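PDB 6LKY: putative isocitrate dehydrogenase, NAD-dependent from Methylococcus capsulatus, which probably catalyses the NAD-dependent oxidative decarboxylation of isocitrate, with magnesium as a likely metal cofactor. Local coordinates for residues F65-L69 / N81-R85; L244-A248 / N276-M282; V23-V29 / A296-I300; R312-P316 / Q328-A332; W33-S37 / A53-S57. The protein carries 1 engineered substitution. The contacts are given in a common frame with arbitrary orientation. Where two conformers were deposited one is given. Numbering follows the deposited sequence.

Interaction 1. Residues F65-L69 / N81-R85; sequences FKGPL and NVTLR. With NAD (nicotinamide-adenine-dinucleotide), chain C.
Asn-81 reaches over the end of the 65-69 segment, where its amide lies between Lys-66, the backbone of Leu-69 and the carboxamide of NAD. In this isocitrate/isopropylmalate dehydrogenase fold the loop leaving an inner strand of the large mixed sheet lines the nicotinamide end of the NAD pocket. Strand 63-66 ends at Lys-66 (phi/psi -128/120), and Gly-67 to Leu-69 continue extended; helix 80-87 supplies 81-85, with Arg-85 N bonded to Asn-81 O at 3.0 Å. The CA atoms of Leu-69 and Asn-81 are 6.7 Å apart. Asn-81 takes chi1 m, so that OD1 accepts from Lys-66 NZ at 2.8 Å, while ND2 gives a weak bond to Leu-69 O at 3.3 Å. The lysine runs t, t, p, p and folds back, its NZ also donating to Gly-67 O at 3.0 Å and forming a salt bridge with Glu-260, which pairs with Arg-85 as well. Apolar packing is modest: Leu-69 (m, t) brings CD1 to 4.4 Å from Leu-84 CD2, and Lys-66 CD lies 4.2 Å from the same methyl. A bound citric acid, probably from the crystallisation liquor, hydrogen-bonds both Asn-81 and Arg-85, consistent with a substrate pocket beside the cofactor. At the nicotinamide end, NAD N7N sits 2.9 Å from Leu-69 N, and NAD C7N 3.2 Å from Asn-81 ND2.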
# COMPACT_ATOMS: atom_id res chain seq x y z
N PHE A 65 16.88 -8.59 20.45
CA PHE A 65 16.80 -9.36 19.21
C PHE A 65 15.50 -10.15 19.29
O PHE A 65 15.35 -11.01 20.17
CB PHE A 65 18.02 -10.28 19.10
CG PHE A 65 18.28 -10.79 17.73
CD1 PHE A 65 18.27 -9.95 16.64
CD2 PHE A 65 18.59 -12.13 17.54
CE1 PHE A 65 18.54 -10.44 15.37
CE2 PHE A 65 18.84 -12.63 16.27
CZ PHE A 65 18.82 -11.79 15.19
N LYS A 66 14.55 -9.86 18.40
CA LYS A 66 13.16 -10.28 18.59
C LYS A 66 12.65 -11.02 17.36
O LYS A 66 12.63 -10.46 16.26
CB LYS A 66 12.26 -9.09 18.91
CG LYS A 66 10.83 -9.49 19.29
CD LYS A 66 9.82 -8.34 19.11
CE LYS A 66 9.81 -7.79 17.69
NZ LYS A 66 9.21 -8.70 16.67
N GLY A 67 12.26 -12.28 17.54
CA GLY A 67 11.57 -13.00 16.50
C GLY A 67 10.17 -12.45 16.31
O GLY A 67 9.70 -11.62 17.09
N PRO A 68 9.47 -12.90 15.26
CA PRO A 68 8.12 -12.37 14.99
C PRO A 68 7.15 -12.74 16.10
O PRO A 68 7.20 -13.84 16.65
CB PRO A 68 7.74 -13.05 13.67
CG PRO A 68 8.56 -14.34 13.67
CD PRO A 68 9.88 -13.91 14.27
N LEU A 69 6.26 -11.81 16.42
CA LEU A 69 5.26 -12.02 17.46
C LEU A 69 3.87 -12.00 16.85
O LEU A 69 3.53 -11.08 16.10
CB LEU A 69 5.40 -10.96 18.56
CG LEU A 69 6.74 -11.03 19.29
CD1 LEU A 69 6.84 -10.00 20.42
CD2 LEU A 69 6.95 -12.44 19.84
N ASN A 81 4.50 -6.18 19.49
CA ASN A 81 5.50 -5.43 18.73
C ASN A 81 5.31 -3.94 18.93
O ASN A 81 6.27 -3.19 19.23
CB ASN A 81 5.41 -5.79 17.25
CG ASN A 81 5.57 -7.29 17.02
OD1 ASN A 81 6.60 -7.87 17.38
ND2 ASN A 81 4.53 -7.93 16.47
N VAL A 82 4.06 -3.49 18.83
CA VAL A 82 3.75 -2.08 18.96
C VAL A 82 3.95 -1.62 20.39
O VAL A 82 4.49 -0.53 20.64
CB VAL A 82 2.32 -1.83 18.46
CG1 VAL A 82 1.86 -0.42 18.85
CG2 VAL A 82 2.26 -2.06 16.94
N THR A 83 3.49 -2.43 21.36
CA THR A 83 3.68 -2.10 22.77
C THR A 83 5.16 -1.93 23.09
O THR A 83 5.54 -0.99 23.79
CB THR A 83 3.06 -3.16 23.66
OG1 THR A 83 1.64 -3.17 23.49
CG2 THR A 83 3.37 -2.88 25.12
N LEU A 84 6.01 -2.85 22.61
CA LEU A 84 7.45 -2.72 22.83
C LEU A 84 7.98 -1.42 22.23
O LEU A 84 8.68 -0.65 22.90
CB LEU A 84 8.17 -3.93 22.23
CG LEU A 84 8.75 -5.07 23.09
CD1 LEU A 84 8.40 -4.97 24.57
CD2 LEU A 84 8.32 -6.40 22.53
N ARG A 85 7.65 -1.16 20.95
CA ARG A 85 8.13 0.06 20.29
C ARG A 85 7.75 1.31 21.09
O ARG A 85 8.56 2.23 21.25
CB ARG A 85 7.55 0.17 18.87
CG ARG A 85 8.04 -0.87 17.91
CD ARG A 85 7.10 -1.05 16.74
NE ARG A 85 7.62 -2.07 15.82
CZ ARG A 85 6.91 -2.67 14.88
NH1 ARG A 85 5.63 -2.37 14.71
NH2 ARG A 85 7.49 -3.59 14.11
PA NAD C . 3.38 -13.25 7.62
O1A NAD C . 3.48 -14.06 8.88
O2A NAD C . 4.58 -12.38 7.44
O5B NAD C . 3.14 -14.23 6.38
C5B NAD C . 2.92 -13.66 5.09
C4B NAD C . 3.39 -14.64 4.04
O4B NAD C . 4.83 -14.58 4.01
C3B NAD C . 2.97 -16.06 4.42
O3B NAD C . 2.54 -16.78 3.28
C2B NAD C . 4.25 -16.65 4.99
O2B NAD C . 4.36 -18.08 4.84
C1B NAD C . 5.35 -15.88 4.28
N9A NAD C . 6.45 -15.87 5.24
C8A NAD C . 6.75 -14.65 6.00
N7A NAD C . 8.02 -15.08 6.61
C5A NAD C . 8.78 -15.56 5.47
C6A NAD C . 9.78 -16.63 5.88
N6A NAD C . 10.89 -15.99 6.60
N1A NAD C . 10.29 -17.26 4.65
C2A NAD C . 9.26 -17.96 3.85
N3A NAD C . 7.91 -17.67 4.34
C4A NAD C . 7.74 -16.25 4.62
O3 NAD C . 2.12 -12.26 7.68
PN NAD C . 0.64 -12.63 8.15
O1N NAD C . 0.23 -14.03 7.82
O2N NAD C . -0.26 -11.60 7.49
O5D NAD C . 0.61 -12.45 9.74
C5D NAD C . 0.91 -13.56 10.61
C4D NAD C . 1.11 -13.05 12.03
O4D NAD C . 2.37 -12.37 12.16
C3D NAD C . 0.02 -12.06 12.43
O3D NAD C . -0.44 -12.43 13.73
C2D NAD C . 0.74 -10.73 12.48
O2D NAD C . 0.23 -9.82 13.45
C1D NAD C . 2.16 -11.13 12.86
N1N NAD C . 3.08 -10.01 12.51
C2N NAD C . 4.37 -10.08 13.17
C3N NAD C . 5.06 -8.77 12.87
C7N NAD C . 6.22 -8.46 13.82
O7N NAD C . 7.31 -7.82 13.16
N7N NAD C . 6.64 -9.65 14.57
C4N NAD C . 5.39 -8.57 11.40
C5N NAD C . 4.21 -8.88 10.50
C6N NAD C . 3.12 -9.81 11.05

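Interaction 2. Residues L244-A248 / N276-M282; sequences LGLTA and NPTAMIM. With NAD (nicotinamide-adenine-dinucleotide), chain C; ACE (acetyl group), chain D.
Hydrogen bonds set the geometry where loop 244-248 meets the start of helix 278-290. Gly-245 O accepts from Ala-279 N, in the first turn, at 2.8 Å. Asn-276 (chi1 t) makes a capping bond, its OD1 taking Thr-278 N at 2.9 Å and Thr-278 OG1 at a very short 2.5 Å. The CA pairs Gly-245/Asn-276 and Leu-246/Ala-279 approach to 5.0 and 4.2 Å; a CB on Gly-245 would clash with that of Asn-276. Packing follows from this closeness. Ala-279 CB rests 3.2 Å from Thr-247 O, Leu-246 CD2 (m, t) covers Thr-278 CG2 at 3.8 Å, and beyond them, as the loop passes into strand 248-252, Ala-248 CB meets Met-282 CB at 3.9 Å. Bound groups complete the set: an acetyl group, probably from the crystallisation liquor, accepts from Gly-245 N at its O, 3.1 Å, and Asn-276 O accepts from NAD N6A at 2.9 Å. A backbone carbonyl reading the adenine amino group just before a helix marks the adenine end of the cofactor pocket in this dehydrogenase.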
# COMPACT_ATOMS: atom_id res chain seq x y z
N LEU A 244 9.48 -11.30 1.88
CA LEU A 244 9.59 -11.02 3.30
C LEU A 244 10.64 -11.88 3.97
O LEU A 244 11.15 -11.50 5.04
CB LEU A 244 8.25 -11.27 3.99
CG LEU A 244 7.10 -10.31 3.72
CD1 LEU A 244 5.85 -10.79 4.43
CD2 LEU A 244 7.48 -8.91 4.19
N GLY A 245 10.97 -13.04 3.40
CA GLY A 245 12.02 -13.88 3.93
C GLY A 245 13.38 -13.23 3.94
O GLY A 245 14.30 -13.78 4.56
N LEU A 246 13.53 -12.07 3.29
CA LEU A 246 14.82 -11.45 3.08
C LEU A 246 15.07 -10.19 3.90
O LEU A 246 16.23 -9.81 4.07
CB LEU A 246 15.00 -11.09 1.60
CG LEU A 246 14.85 -12.26 0.61
CD1 LEU A 246 14.82 -11.76 -0.83
CD2 LEU A 246 16.00 -13.24 0.79
N THR A 247 14.03 -9.52 4.42
CA THR A 247 14.14 -8.12 4.80
C THR A 247 14.06 -7.92 6.31
O THR A 247 13.24 -8.55 6.98
CB THR A 247 13.06 -7.26 4.13
OG1 THR A 247 11.80 -7.95 4.15
CG2 THR A 247 13.43 -6.97 2.69
N ALA A 248 14.88 -7.00 6.82
CA ALA A 248 15.01 -6.76 8.24
C ALA A 248 14.71 -5.30 8.58
O ALA A 248 14.71 -4.42 7.72
CB ALA A 248 16.41 -7.13 8.74
N ASN A 276 12.61 -19.12 5.31
CA ASN A 276 13.85 -18.44 4.98
C ASN A 276 14.39 -17.71 6.20
O ASN A 276 13.68 -16.88 6.77
CB ASN A 276 13.63 -17.46 3.84
CG ASN A 276 14.92 -16.98 3.23
OD1 ASN A 276 15.98 -17.00 3.87
ND2 ASN A 276 14.85 -16.54 1.97
N PRO A 277 15.62 -17.99 6.63
CA PRO A 277 16.17 -17.30 7.80
C PRO A 277 16.91 -16.02 7.47
O PRO A 277 17.41 -15.36 8.39
CB PRO A 277 17.14 -18.36 8.37
CG PRO A 277 17.63 -19.09 7.15
CD PRO A 277 16.49 -19.09 6.16
N THR A 278 16.95 -15.65 6.19
CA THR A 278 17.73 -14.50 5.75
C THR A 278 17.33 -13.24 6.49
O THR A 278 18.18 -12.48 6.95
CB THR A 278 17.56 -14.31 4.25
OG1 THR A 278 17.95 -15.51 3.58
CG2 THR A 278 18.37 -13.12 3.75
N ALA A 279 16.02 -12.97 6.59
CA ALA A 279 15.55 -11.74 7.23
C ALA A 279 16.05 -11.65 8.67
O ALA A 279 16.57 -10.61 9.09
CB ALA A 279 14.03 -11.67 7.18
N MET A 280 15.92 -12.74 9.43
CA MET A 280 16.40 -12.73 10.81
C MET A 280 17.91 -12.56 10.88
O MET A 280 18.43 -11.84 11.74
CB MET A 280 15.98 -14.01 11.53
CG MET A 280 15.94 -13.84 13.04
SD MET A 280 14.54 -12.79 13.54
CE MET A 280 15.35 -11.63 14.65
N ILE A 281 18.63 -13.19 9.95
CA ILE A 281 20.09 -13.07 9.92
C ILE A 281 20.50 -11.63 9.60
O ILE A 281 21.41 -11.08 10.24
CB ILE A 281 20.67 -14.11 8.94
CG1 ILE A 281 20.51 -15.51 9.54
CG2 ILE A 281 22.12 -13.86 8.68
CD1 ILE A 281 20.36 -16.62 8.52
N MET A 282 19.81 -10.98 8.65
CA MET A 282 20.08 -9.57 8.33
C MET A 282 19.73 -8.66 9.50
O MET A 282 20.41 -7.66 9.73
CB MET A 282 19.30 -9.15 7.08
CG MET A 282 19.75 -9.78 5.76
SD MET A 282 21.51 -9.49 5.38
CE MET A 282 21.45 -7.75 4.92
PA NAD C . 3.38 -13.25 7.62
O1A NAD C . 3.48 -14.06 8.88
O2A NAD C . 4.58 -12.38 7.44
O5B NAD C . 3.14 -14.23 6.38
C5B NAD C . 2.92 -13.66 5.09
C4B NAD C . 3.39 -14.64 4.04
O4B NAD C . 4.83 -14.58 4.01
C3B NAD C . 2.97 -16.06 4.42
O3B NAD C . 2.54 -16.78 3.28
C2B NAD C . 4.25 -16.65 4.99
O2B NAD C . 4.36 -18.08 4.84
C1B NAD C . 5.35 -15.88 4.28
N9A NAD C . 6.45 -15.87 5.24
C8A NAD C . 6.75 -14.65 6.00
N7A NAD C . 8.02 -15.08 6.61
C5A NAD C . 8.78 -15.56 5.47
C6A NAD C . 9.78 -16.63 5.88
N6A NAD C . 10.89 -15.99 6.60
N1A NAD C . 10.29 -17.26 4.65
C2A NAD C . 9.26 -17.96 3.85
N3A NAD C . 7.91 -17.67 4.34
C4A NAD C . 7.74 -16.25 4.62
O3 NAD C . 2.12 -12.26 7.68
PN NAD C . 0.64 -12.63 8.15
O1N NAD C . 0.23 -14.03 7.82
O2N NAD C . -0.26 -11.60 7.49
O5D NAD C . 0.61 -12.45 9.74
C5D NAD C . 0.91 -13.56 10.61
C4D NAD C . 1.11 -13.05 12.03
O4D NAD C . 2.37 -12.37 12.16
C3D NAD C . 0.02 -12.06 12.43
O3D NAD C . -0.44 -12.43 13.73
C2D NAD C . 0.74 -10.73 12.48
O2D NAD C . 0.23 -9.82 13.45
C1D NAD C . 2.16 -11.13 12.86
N1N NAD C . 3.08 -10.01 12.51
C2N NAD C . 4.37 -10.08 13.17
C3N NAD C . 5.06 -8.77 12.87
C7N NAD C . 6.22 -8.46 13.82
O7N NAD C . 7.31 -7.82 13.16
N7N NAD C . 6.64 -9.65 14.57
C4N NAD C . 5.39 -8.57 11.40
C5N NAD C . 4.21 -8.88 10.50
C6N NAD C . 3.12 -9.81 11.05
C ACE D . 7.94 -14.90 1.17
O ACE D . 9.01 -14.74 1.77
CH3 ACE D . 7.14 -13.73 0.69

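Interaction 3. Residues V23-V29 / A296-I300; sequences VIEATGV and AARRI
Helix 294-310 contributes one continuous turn, 296-300, with Ile-300 N bonded to Ala-296 O at 2.9 Å; it faces the end of helix 13-26 and the turn beyond it. Ala-296 comes first, its CA 5.7 Å from that of Thr-27. Its methyl CB fits between Val-29 CG2 at 3.5 Å and Thr-27 CB at 3.8 Å. One turn on, Arg-299 (m, t, p) extends its guanidinium over the end of the other helix, where NH1 donates in its plane to Thr-27 O at 3.1 Å; NH2 is bonded to Val-337 O. Ile-300 (m, t) closes the interface, CG1 touching Thr-27 CG2 at 3.6 Å and Val-23 CG1 at 3.7 Å. Opposite, Thr-27 adopts chi1 p so that OG1 returns to Ile-24 O at 2.6 Å, and Gly-28, with phi/psi 90/-3, turns the chain out of the helix. With Ile-281 of helix 278-290 and Val-337 of helix 326-337 packed alongside, this is the close helix-helix packing of the helical layer beside the large sheet in the isocitrate/isopropylmalate dehydrogenase fold.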
# COMPACT_ATOMS: atom_id res chain seq x y z
N VAL A 23 24.64 -17.84 13.30
CA VAL A 23 25.42 -17.01 12.38
C VAL A 23 26.14 -15.93 13.15
O VAL A 23 27.34 -15.69 12.93
CB VAL A 23 24.50 -16.43 11.29
CG1 VAL A 23 25.19 -15.28 10.57
CG2 VAL A 23 24.11 -17.52 10.30
N ILE A 24 25.46 -15.30 14.11
CA ILE A 24 26.12 -14.26 14.89
C ILE A 24 27.32 -14.86 15.62
O ILE A 24 28.44 -14.32 15.57
CB ILE A 24 25.13 -13.59 15.86
CG1 ILE A 24 24.14 -12.71 15.08
CG2 ILE A 24 25.87 -12.78 16.91
CD1 ILE A 24 22.89 -12.34 15.87
N GLU A 25 27.14 -16.03 16.23
CA GLU A 25 28.25 -16.59 16.99
C GLU A 25 29.37 -17.02 16.06
O GLU A 25 30.54 -16.98 16.45
CB GLU A 25 27.76 -17.73 17.88
CG GLU A 25 27.23 -17.20 19.22
CD GLU A 25 26.32 -18.17 19.94
OE1 GLU A 25 26.08 -19.27 19.40
OE2 GLU A 25 25.83 -17.82 21.05
N ALA A 26 29.04 -17.37 14.81
CA ALA A 26 30.09 -17.75 13.88
C ALA A 26 31.04 -16.60 13.59
O ALA A 26 32.18 -16.84 13.18
CB ALA A 26 29.49 -18.28 12.58
N THR A 27 30.61 -15.35 13.81
CA THR A 27 31.48 -14.21 13.53
C THR A 27 32.54 -14.00 14.61
O THR A 27 33.48 -13.24 14.39
CB THR A 27 30.68 -12.91 13.41
OG1 THR A 27 30.10 -12.60 14.68
CG2 THR A 27 29.58 -13.04 12.37
N GLY A 28 32.38 -14.63 15.77
CA GLY A 28 33.27 -14.43 16.89
C GLY A 28 32.86 -13.33 17.85
O GLY A 28 33.54 -13.14 18.87
N VAL A 29 31.78 -12.60 17.57
CA VAL A 29 31.31 -11.58 18.49
C VAL A 29 30.82 -12.24 19.78
O VAL A 29 30.20 -13.31 19.76
CB VAL A 29 30.22 -10.72 17.84
CG1 VAL A 29 29.87 -9.55 18.73
CG2 VAL A 29 30.73 -10.20 16.51
N ALA A 296 31.89 -7.63 11.60
CA ALA A 296 31.07 -8.83 11.73
C ALA A 296 29.75 -8.68 10.97
O ALA A 296 29.28 -9.64 10.33
CB ALA A 296 30.80 -9.12 13.20
N ALA A 297 29.12 -7.51 11.06
CA ALA A 297 27.89 -7.25 10.31
C ALA A 297 28.13 -7.40 8.81
O ALA A 297 27.34 -8.04 8.09
CB ALA A 297 27.36 -5.85 10.64
N ARG A 298 29.22 -6.81 8.31
CA ARG A 298 29.51 -6.88 6.88
C ARG A 298 29.82 -8.31 6.44
O ARG A 298 29.45 -8.72 5.33
CB ARG A 298 30.66 -5.94 6.53
CG ARG A 298 30.27 -4.46 6.51
CD ARG A 298 31.41 -3.59 6.00
NE ARG A 298 32.47 -3.41 7.00
CZ ARG A 298 32.59 -2.35 7.79
NH1 ARG A 298 31.73 -1.34 7.71
NH2 ARG A 298 33.59 -2.28 8.66
N ARG A 299 30.49 -9.07 7.31
CA ARG A 299 30.78 -10.47 7.01
C ARG A 299 29.51 -11.31 6.95
O ARG A 299 29.35 -12.15 6.05
CB ARG A 299 31.77 -11.04 8.04
CG ARG A 299 33.18 -10.48 7.87
CD ARG A 299 34.09 -10.79 9.06
NE ARG A 299 34.19 -12.22 9.28
CZ ARG A 299 34.11 -12.80 10.48
NH1 ARG A 299 33.96 -12.05 11.56
NH2 ARG A 299 34.21 -14.12 10.59
N ILE A 300 28.58 -11.07 7.88
CA ILE A 300 27.28 -11.74 7.81
C ILE A 300 26.60 -11.42 6.48
O ILE A 300 26.10 -12.31 5.78
CB ILE A 300 26.40 -11.33 9.00
CG1 ILE A 300 26.90 -11.96 10.30
CG2 ILE A 300 24.94 -11.75 8.77
CD1 ILE A 300 26.14 -11.48 11.52

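Interaction 4. Residues R312-P316 / Q328-A332; sequences RSVTP and QMAEA
Met-329 and Ser-313 each lose about 79 Å² here, and between them they define a contact without a single hydrogen bond across it. Segment 312-316 is an irregular extended loop (Ser-313 phi/psi -112/63, Val-314 -121/156), while 328-332 is helical, Ala-332 N bonding Gln-328 O at 2.9 Å. The chains come closest at the CA atoms of Ser-313 and Met-329, 5.4 Å apart. Met-329 is fully extended (t, t, t), which lays it along the loop: CG is 3.5 Å from Ser-313 O, SD 4.0 Å from Val-314 CA, and CE 4.1 Å from Val-314 CG1. Ser-313 points its CB at the helix, meeting Gln-328 CG at 3.8 Å and Ala-332 CB at 3.9 Å. Thr-315 (chi1 p) adds its OG1, 3.7 Å from Met-329 SD; that hydroxyl is bonded to Asp-317. The contact thus folds the loop after helix 294-310 back on helix 326-337, with Met-329 also packed on Ile-308 of the first helix and on Asn-276 and Pro-277, just before helix 278-290.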
# COMPACT_ATOMS: atom_id res chain seq x y z
N ARG A 312 22.28 -22.92 -4.31
CA ARG A 312 22.12 -24.36 -4.15
C ARG A 312 21.59 -24.76 -2.78
O ARG A 312 20.88 -25.76 -2.68
CB ARG A 312 23.46 -25.07 -4.41
CG ARG A 312 23.75 -25.28 -5.89
CD ARG A 312 25.11 -25.92 -6.09
NE ARG A 312 26.19 -25.09 -5.55
CZ ARG A 312 27.40 -25.55 -5.24
NH1 ARG A 312 27.69 -26.83 -5.42
NH2 ARG A 312 28.31 -24.73 -4.75
N SER A 313 21.92 -24.01 -1.73
CA SER A 313 21.33 -24.26 -0.42
C SER A 313 20.41 -23.11 -0.01
O SER A 313 20.69 -22.42 0.98
CB SER A 313 22.43 -24.46 0.63
OG SER A 313 23.31 -25.51 0.26
N VAL A 314 19.33 -22.87 -0.75
CA VAL A 314 18.39 -21.82 -0.38
C VAL A 314 17.01 -22.43 -0.17
O VAL A 314 16.68 -23.49 -0.71
CB VAL A 314 18.33 -20.67 -1.41
CG1 VAL A 314 19.67 -19.93 -1.47
CG2 VAL A 314 17.91 -21.17 -2.78
N THR A 315 16.19 -21.73 0.63
CA THR A 315 14.88 -22.21 1.02
C THR A 315 13.88 -22.06 -0.13
O THR A 315 14.12 -21.31 -1.08
CB THR A 315 14.42 -21.47 2.28
OG1 THR A 315 14.65 -20.06 2.14
CG2 THR A 315 15.20 -21.97 3.49
N PRO A 316 12.75 -22.79 -0.07
CA PRO A 316 11.83 -22.83 -1.23
C PRO A 316 11.24 -21.48 -1.63
O PRO A 316 10.78 -21.35 -2.78
CB PRO A 316 10.72 -23.80 -0.79
CG PRO A 316 11.23 -24.51 0.39
CD PRO A 316 12.34 -23.72 1.00
N GLN A 328 19.71 -26.24 6.73
CA GLN A 328 20.61 -26.06 5.57
C GLN A 328 21.13 -24.67 5.39
O GLN A 328 22.34 -24.43 5.38
CB GLN A 328 19.95 -26.33 4.21
CG GLN A 328 20.78 -26.96 2.99
CD GLN A 328 20.92 -28.40 2.66
OE1 GLN A 328 19.95 -29.12 2.51
NE2 GLN A 328 22.15 -28.74 2.22
N MET A 329 20.21 -23.80 5.02
CA MET A 329 20.58 -22.47 4.59
C MET A 329 21.37 -21.78 5.67
O MET A 329 22.38 -21.11 5.39
CB MET A 329 19.33 -21.69 4.21
CG MET A 329 19.65 -20.38 3.59
SD MET A 329 18.23 -19.53 2.89
CE MET A 329 19.08 -18.13 2.17
N ALA A 330 20.98 -22.00 6.94
CA ALA A 330 21.75 -21.43 8.04
C ALA A 330 23.18 -22.00 8.06
O ALA A 330 24.14 -21.26 8.28
CB ALA A 330 21.03 -21.69 9.38
N GLU A 331 23.35 -23.32 7.85
CA GLU A 331 24.69 -23.90 7.88
C GLU A 331 25.53 -23.38 6.74
O GLU A 331 26.70 -23.05 6.95
CB GLU A 331 24.67 -25.42 7.85
CG GLU A 331 25.14 -26.09 9.15
CD GLU A 331 26.58 -25.63 9.51
OE1 GLU A 331 26.77 -25.14 10.65
OE2 GLU A 331 27.53 -25.60 8.62
N ALA A 332 24.94 -23.25 5.54
CA ALA A 332 25.64 -22.64 4.41
C ALA A 332 26.13 -21.24 4.73
O ALA A 332 27.29 -20.87 4.46
CB ALA A 332 24.75 -22.62 3.16

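Interaction 5. Residues W33-S37 / A53-S57; sequences WDTQS and ATLDS
Two side-chain hydroxyls of helix 52-61 tie it to the end of an edge strand. Thr-54 OG1 (chi1 m) donates to Ser-37 O at 2.7 Å, and Ser-57 OG (chi1 t) to Asp-34 OD2 at 2.9 Å, the serine also bonding Thr-5. Asp-34 (chi1 t) uses OD1 to receive Gln-36 NE2 at 3.0 Å, which holds the glutamine in its m, m bend. A water fills the gap, donating to Gln-36 OE1 (2.9 Å) and Thr-54 OG1 (3.1 Å) and accepting from Ser-37 N (3.3 Å). In register, the CA atoms of Gln-36 and Thr-54 lie 5.4 Å apart, those of Asp-34 and Ser-57 7.6 Å; 33-35 is extended, 53-57 helical. Packing is secondary: Gln-36 packs against the helix, its terminal amide spanning Ala-53 to Ser-57, with CB 3.6 Å from Thr-54 OG1 and NE2 3.6 Å from Ser-57 CB. Within this chain strand 31-35 is outermost in the mixed sheet and runs parallel to strand 2-7, with which Asp-34 and Gln-36 share backbone bonds; helix 52-61 covers this corner and leads on to strand 63-66.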
# COMPACT_ATOMS: atom_id res chain seq x y z
N TRP A 33 23.38 -13.87 25.76
CA TRP A 33 21.95 -13.80 25.46
C TRP A 33 21.11 -13.89 26.73
O TRP A 33 21.30 -14.78 27.56
CB TRP A 33 21.53 -14.91 24.50
CG TRP A 33 22.25 -14.92 23.22
CD1 TRP A 33 23.22 -15.80 22.83
CD2 TRP A 33 22.07 -14.02 22.12
NE1 TRP A 33 23.65 -15.50 21.57
CE2 TRP A 33 22.96 -14.41 21.10
CE3 TRP A 33 21.23 -12.91 21.90
CZ2 TRP A 33 23.06 -13.74 19.88
CZ3 TRP A 33 21.33 -12.25 20.68
CH2 TRP A 33 22.23 -12.66 19.69
N ASP A 34 20.16 -12.97 26.86
CA ASP A 34 19.20 -12.93 27.97
C ASP A 34 17.84 -13.32 27.40
O ASP A 34 17.08 -12.48 26.92
CB ASP A 34 19.20 -11.54 28.58
CG ASP A 34 18.35 -11.44 29.82
OD1 ASP A 34 17.69 -12.45 30.18
OD2 ASP A 34 18.34 -10.35 30.43
N THR A 35 17.54 -14.62 27.45
CA THR A 35 16.34 -15.15 26.80
C THR A 35 15.09 -14.79 27.58
O THR A 35 14.99 -15.05 28.79
CB THR A 35 16.46 -16.66 26.65
OG1 THR A 35 17.54 -16.95 25.76
CG2 THR A 35 15.17 -17.25 26.06
N GLN A 36 14.12 -14.19 26.88
CA GLN A 36 12.85 -13.77 27.46
C GLN A 36 11.72 -14.16 26.52
O GLN A 36 11.94 -14.43 25.34
CB GLN A 36 12.83 -12.25 27.71
CG GLN A 36 13.93 -11.76 28.58
CD GLN A 36 13.73 -12.15 30.02
OE1 GLN A 36 12.64 -12.55 30.42
NE2 GLN A 36 14.80 -12.04 30.82
N SER A 37 10.49 -14.15 27.04
CA SER A 37 9.32 -14.62 26.30
C SER A 37 8.36 -13.47 26.00
O SER A 37 8.16 -12.59 26.84
CB SER A 37 8.61 -15.72 27.09
OG SER A 37 7.46 -16.18 26.44
N ALA A 53 9.02 -9.06 33.30
CA ALA A 53 10.45 -9.38 33.27
C ALA A 53 11.05 -9.16 31.89
O ALA A 53 12.21 -8.75 31.78
CB ALA A 53 10.67 -10.82 33.74
N THR A 54 10.28 -9.40 30.82
CA THR A 54 10.77 -9.15 29.46
C THR A 54 11.07 -7.67 29.25
O THR A 54 12.15 -7.30 28.75
CB THR A 54 9.74 -9.65 28.45
OG1 THR A 54 9.54 -11.05 28.65
CG2 THR A 54 10.21 -9.41 27.00
N LEU A 55 10.13 -6.81 29.64
CA LEU A 55 10.33 -5.37 29.52
C LEU A 55 11.49 -4.90 30.40
O LEU A 55 12.33 -4.11 29.97
CB LEU A 55 9.04 -4.64 29.89
CG LEU A 55 8.36 -3.78 28.84
CD1 LEU A 55 7.20 -3.04 29.48
CD2 LEU A 55 9.36 -2.81 28.21
N ASP A 56 11.53 -5.38 31.65
CA ASP A 56 12.63 -5.04 32.55
C ASP A 56 13.97 -5.43 31.93
O ASP A 56 14.94 -4.66 31.99
CB ASP A 56 12.45 -5.74 33.90
CG ASP A 56 11.20 -5.28 34.63
OD1 ASP A 56 10.64 -4.23 34.26
OD2 ASP A 56 10.77 -5.98 35.58
N SER A 57 14.04 -6.62 31.33
CA SER A 57 15.28 -7.08 30.71
C SER A 57 15.69 -6.16 29.56
O SER A 57 16.87 -5.82 29.43
CB SER A 57 15.11 -8.52 30.21
OG SER A 57 16.15 -8.88 29.31
O HOH W 1 9.98 -13.73 30.23

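NAD joins two of the five contacts: interaction 1 lines its nicotinamide end and interaction 2 its adenine end, their centres about 15 Å apart. Met-280 bridges them, its CE 3.4 Å from Lys-66 O. Interaction 4 backs the adenine site, with Met-329 CE 3.2 Å from Thr-278 OG1 and Asn-276 CB 3.3 Å from Thr-315 OG1. Interaction 3 continues the helical layer away from the cofactor through Ile-281 CG2, 3.5 Å from Ile-300 CG2. Interaction 5 meets both 1 and 3 through Trp-33, whose NE1 lies 3.2 Å from Glu-25 OE2 and whose CZ3 lies 4.2 Å from Phe-65 CB. Interactions 4 and 5, about 30 Å between centres, do not touch.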